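Local coordinates for O-methyltransferase family 2 (Planctopirus limnophila, PDB 5I2H), which probably transfers a methyl group from S-adenosyl-L-methionine to a hydroxyl oxygen of its substrate, and binds the flavone apigenin, at residues Val69-Leu74 and Gln78-Arg83. Numbering follows the deposited sequence. Where two conformers were deposited one is given.
Sequences VLVTGL and QLLTKR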
ATOM      1  N   VAL A  69       4.949  12.629 -11.800  1.00 13.86           N
ATOM      2  CA  VAL A  69       4.835  11.516 -10.857  1.00 10.88           C
ATOM      3  C   VAL A  69       3.391  11.396 -10.350  1.00 11.03           C
ATOM      4  O   VAL A  69       2.907  10.287 -10.100  1.00 11.52           O
ATOM      5  CB  VAL A  69       5.837  11.593  -9.680  1.00 13.39           C
ATOM      6  CG1 VAL A  69       7.275  11.747 -10.200  1.00 14.12           C
ATOM      7  CG2 VAL A  69       5.528  12.692  -8.705  1.00 16.04           C
ATOM      8  N   LEU A  70       2.688  12.524 -10.209  1.00 10.48           N
ATOM      9  CA  LEU A  70       1.297  12.507  -9.766  1.00  9.74           C
ATOM     10  C   LEU A  70       0.416  11.856 -10.820  1.00 12.72           C
ATOM     11  O   LEU A  70      -0.401  10.976 -10.508  1.00 12.26           O
ATOM     12  CB  LEU A  70       0.840  13.943  -9.463  1.00 12.60           C
ATOM     13  CG  LEU A  70      -0.621  14.059  -9.016  1.00 16.46           C
ATOM     14  CD1 LEU A  70      -0.816  15.098  -7.907  1.00 20.65           C
ATOM     15  CD2 LEU A  70      -1.468  14.453 -10.188  1.00 18.89           C
ATOM     16  N   VAL A  71       0.585  12.263 -12.083  1.00 12.25           N
ATOM     17  CA  VAL A  71      -0.244  11.713 -13.150  1.00 12.52           C
ATOM     18  C   VAL A  71       0.048  10.235 -13.345  1.00 12.00           C
ATOM     19  O   VAL A  71      -0.877   9.419 -13.509  1.00 12.99           O
ATOM     20  CB  VAL A  71      -0.050  12.507 -14.455  1.00 13.83           C
ATOM     21  CG1 VAL A  71      -0.627  11.725 -15.660  1.00 15.25           C
ATOM     22  CG2 VAL A  71      -0.708  13.880 -14.329  1.00 15.46           C
ATOM     23  N   THR A  72       1.333   9.861 -13.358  1.00 11.39           N
ATOM     24  CA  THR A  72       1.682   8.453 -13.501  1.00 11.60           C
ATOM     25  C   THR A  72       1.089   7.614 -12.373  1.00 10.58           C
ATOM     26  O   THR A  72       0.539   6.528 -12.617  1.00 11.61           O
ATOM     27  CB  THR A  72       3.208   8.306 -13.567  1.00 10.42           C
ATOM     28  OG1 THR A  72       3.649   8.909 -14.788  1.00 12.27           O
ATOM     29  CG2 THR A  72       3.666   6.843 -13.517  1.00 11.53           C
ATOM     30  N   GLY A  73       1.168   8.098 -11.134  1.00 10.16           N
ATOM     31  CA  GLY A  73       0.591   7.336 -10.026  1.00 10.39           C
ATOM     32  C   GLY A  73      -0.913   7.145 -10.168  1.00 11.49           C
ATOM     33  O   GLY A  73      -1.455   6.041  -9.964  1.00 11.08           O
ATOM     34  N   LEU A  74      -1.616   8.219 -10.523  1.00 11.39           N
ATOM     35  CA  LEU A  74      -3.064   8.112 -10.619  1.00 10.47           C
ATOM     36  C   LEU A  74      -3.482   7.308 -11.845  1.00  8.87           C
ATOM     37  O   LEU A  74      -4.478   6.583 -11.782  1.00 10.87           O
ATOM     38  CB  LEU A  74      -3.715   9.510 -10.634  1.00 11.80           C
ATOM     39  CG  LEU A  74      -3.469  10.330  -9.357  1.00 12.81           C
ATOM     40  CD1 LEU A  74      -3.962  11.780  -9.527  1.00 13.43           C
ATOM     41  CD2 LEU A  74      -4.083   9.658  -8.117  1.00 12.55           C
ATOM     42  N   GLN A  78      -5.596   3.405 -12.067  0.55 12.93           N
ATOM     43  CA  GLN A  78      -6.765   3.329 -12.954  0.55 13.04           C
ATOM     44  C   GLN A  78      -7.764   4.446 -12.649  0.55 11.13           C
ATOM     45  O   GLN A  78      -8.988   4.277 -12.755  0.55 12.63           O
ATOM     46  CB  GLN A  78      -7.434   1.957 -12.881  0.55 15.33           C
ATOM     47  CG  GLN A  78      -6.481   0.814 -13.154  0.55 21.21           C
ATOM     48  CD  GLN A  78      -7.154  -0.304 -13.910  0.55 24.56           C
ATOM     49  OE1 GLN A  78      -8.032  -0.979 -13.382  0.55 25.66           O
ATOM     50  NE2 GLN A  78      -6.776  -0.477 -15.174  0.55 27.25           N
ATOM     51  N   LEU A  79      -7.234   5.612 -12.283  1.00  9.61           N
ATOM     52  CA  LEU A  79      -8.068   6.769 -11.955  1.00 11.59           C
ATOM     53  C   LEU A  79      -7.972   7.880 -12.987  1.00 13.93           C
ATOM     54  O   LEU A  79      -8.920   8.660 -13.144  1.00 14.00           O
ATOM     55  CB  LEU A  79      -7.690   7.321 -10.577  1.00 10.90           C
ATOM     56  CG  LEU A  79      -7.862   6.304  -9.444  1.00 11.27           C
ATOM     57  CD1 LEU A  79      -7.313   6.869  -8.131  1.00 11.95           C
ATOM     58  CD2 LEU A  79      -9.342   5.888  -9.323  1.00 13.25           C
ATOM     59  N   LEU A  80      -6.836   7.984 -13.670  1.00 13.52           N
ATOM     60  CA  LEU A  80      -6.707   8.844 -14.837  1.00 14.42           C
ATOM     61  C   LEU A  80      -6.353   7.993 -16.045  1.00 15.06           C
ATOM     62  O   LEU A  80      -5.898   6.847 -15.929  1.00 14.76           O
ATOM     63  CB  LEU A  80      -5.639   9.923 -14.637  1.00 15.50           C
ATOM     64  CG  LEU A  80      -5.746  10.867 -13.443  1.00 18.23           C
ATOM     65  CD1 LEU A  80      -4.601  11.890 -13.455  1.00 17.10           C
ATOM     66  CD2 LEU A  80      -7.047  11.577 -13.425  1.00 19.39           C
ATOM     67  N   THR A  81      -6.553   8.568 -17.219  1.00 18.77           N
ATOM     68  CA  THR A  81      -6.233   7.875 -18.447  1.00 20.96           C
ATOM     69  C   THR A  81      -5.620   8.874 -19.419  1.00 20.62           C
ATOM     70  O   THR A  81      -5.901  10.079 -19.366  1.00 20.40           O
ATOM     71  CB  THR A  81      -7.475   7.182 -19.031  1.00 23.88           C
ATOM     72  OG1 THR A  81      -7.096   6.470 -20.213  1.00 26.75           O
ATOM     73  CG2 THR A  81      -8.559   8.179 -19.378  1.00 23.57           C
ATOM     74  N   LYS A  82      -4.721   8.375 -20.264  1.00 20.35           N
ATOM     75  CA  LYS A  82      -4.059   9.207 -21.272  1.00 24.11           C
ATOM     76  C   LYS A  82      -4.650   8.892 -22.643  1.00 33.63           C
ATOM     77  O   LYS A  82      -4.259   7.913 -23.278  1.00 34.78           O
ATOM     78  CB  LYS A  82      -2.552   8.990 -21.252  1.00 23.88           C
ATOM     79  CG  LYS A  82      -1.913   9.534 -19.998  1.00 24.88           C
ATOM     80  CD  LYS A  82      -0.370   9.567 -20.079  1.00 24.75           C
ATOM     81  CE  LYS A  82       0.214  10.076 -18.761  1.00 24.49           C
ATOM     82  NZ  LYS A  82       1.707  10.125 -18.687  1.00 23.05           N
ATOM     83  N   ARG A  83      -5.560   9.762 -23.101  1.00 40.50           N
ATOM     84  CA  ARG A  83      -6.353   9.629 -24.342  1.00 43.04           C
ATOM     85  C   ARG A  83      -6.569   8.195 -24.799  1.00 46.07           C
ATOM     86  O   ARG A  83      -6.303   7.864 -25.956  1.00 48.80           O
ATOM     87  CB  ARG A  83      -5.701  10.426 -25.472  1.00 43.07           C
TER
HETATM   88  O   HOH W   1       2.956  11.087 -16.493  1.00 20.75           O
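Leu74 O, near the C-terminal end of helix 64-76, takes two backbone N-H groups from the chain that turns back into strand 80-82, and a Schellman motif closes the helix at this point. Leu79 N donates to it over 3.0 Å in a fairly straight bond, with the donor tilted 20° from the carbonyl plane. Leu80 N adds a weak bond of 3.3 Å to the same oxygen. Gln78, the C-prime residue, makes the reversal with its positive phi. The N-to-C directions of 69-74 and 80-82 lie at 104°, and the strand pairs antiparallel with strand 88-90, giving the helix-then-hairpin order of a winged helix-turn-helix, in keeping with the dimerisation domain of these methyltransferases.

Apolar packing fills the angle between helix and strand. Leu80 reaches the helix with its branched end: its CG lies 3.7 Å from Leu74 CB, while its CD1 also meets Leu74 CD1 at 4.0 Å. Leu74 CD2 rests more loosely on Leu79 CD1. Helices 26-39 and 42-48 add to the packing: Leu74 meets Leu32 and Phe43, and Leu80 meets Leu46. Leu80 also touches Ile88 of the partner strand, and Leu79 touches Ile20 of the second subunit.

Farther along the strand, Lys82 runs its extended chain back to the helix. Val71 places CG1 anti to the backbone N (chi1 165°), and that methyl sits 3.6 Å from Lys82 CE, close to the charged end. Lys82 NZ donates to the backbone oxygen of Asp307 and weakly to that of Leu308. A water links it to the helix, accepting from Lys82 NZ at 2.7 Å and donating to Thr72 OG1 at 2.9 Å.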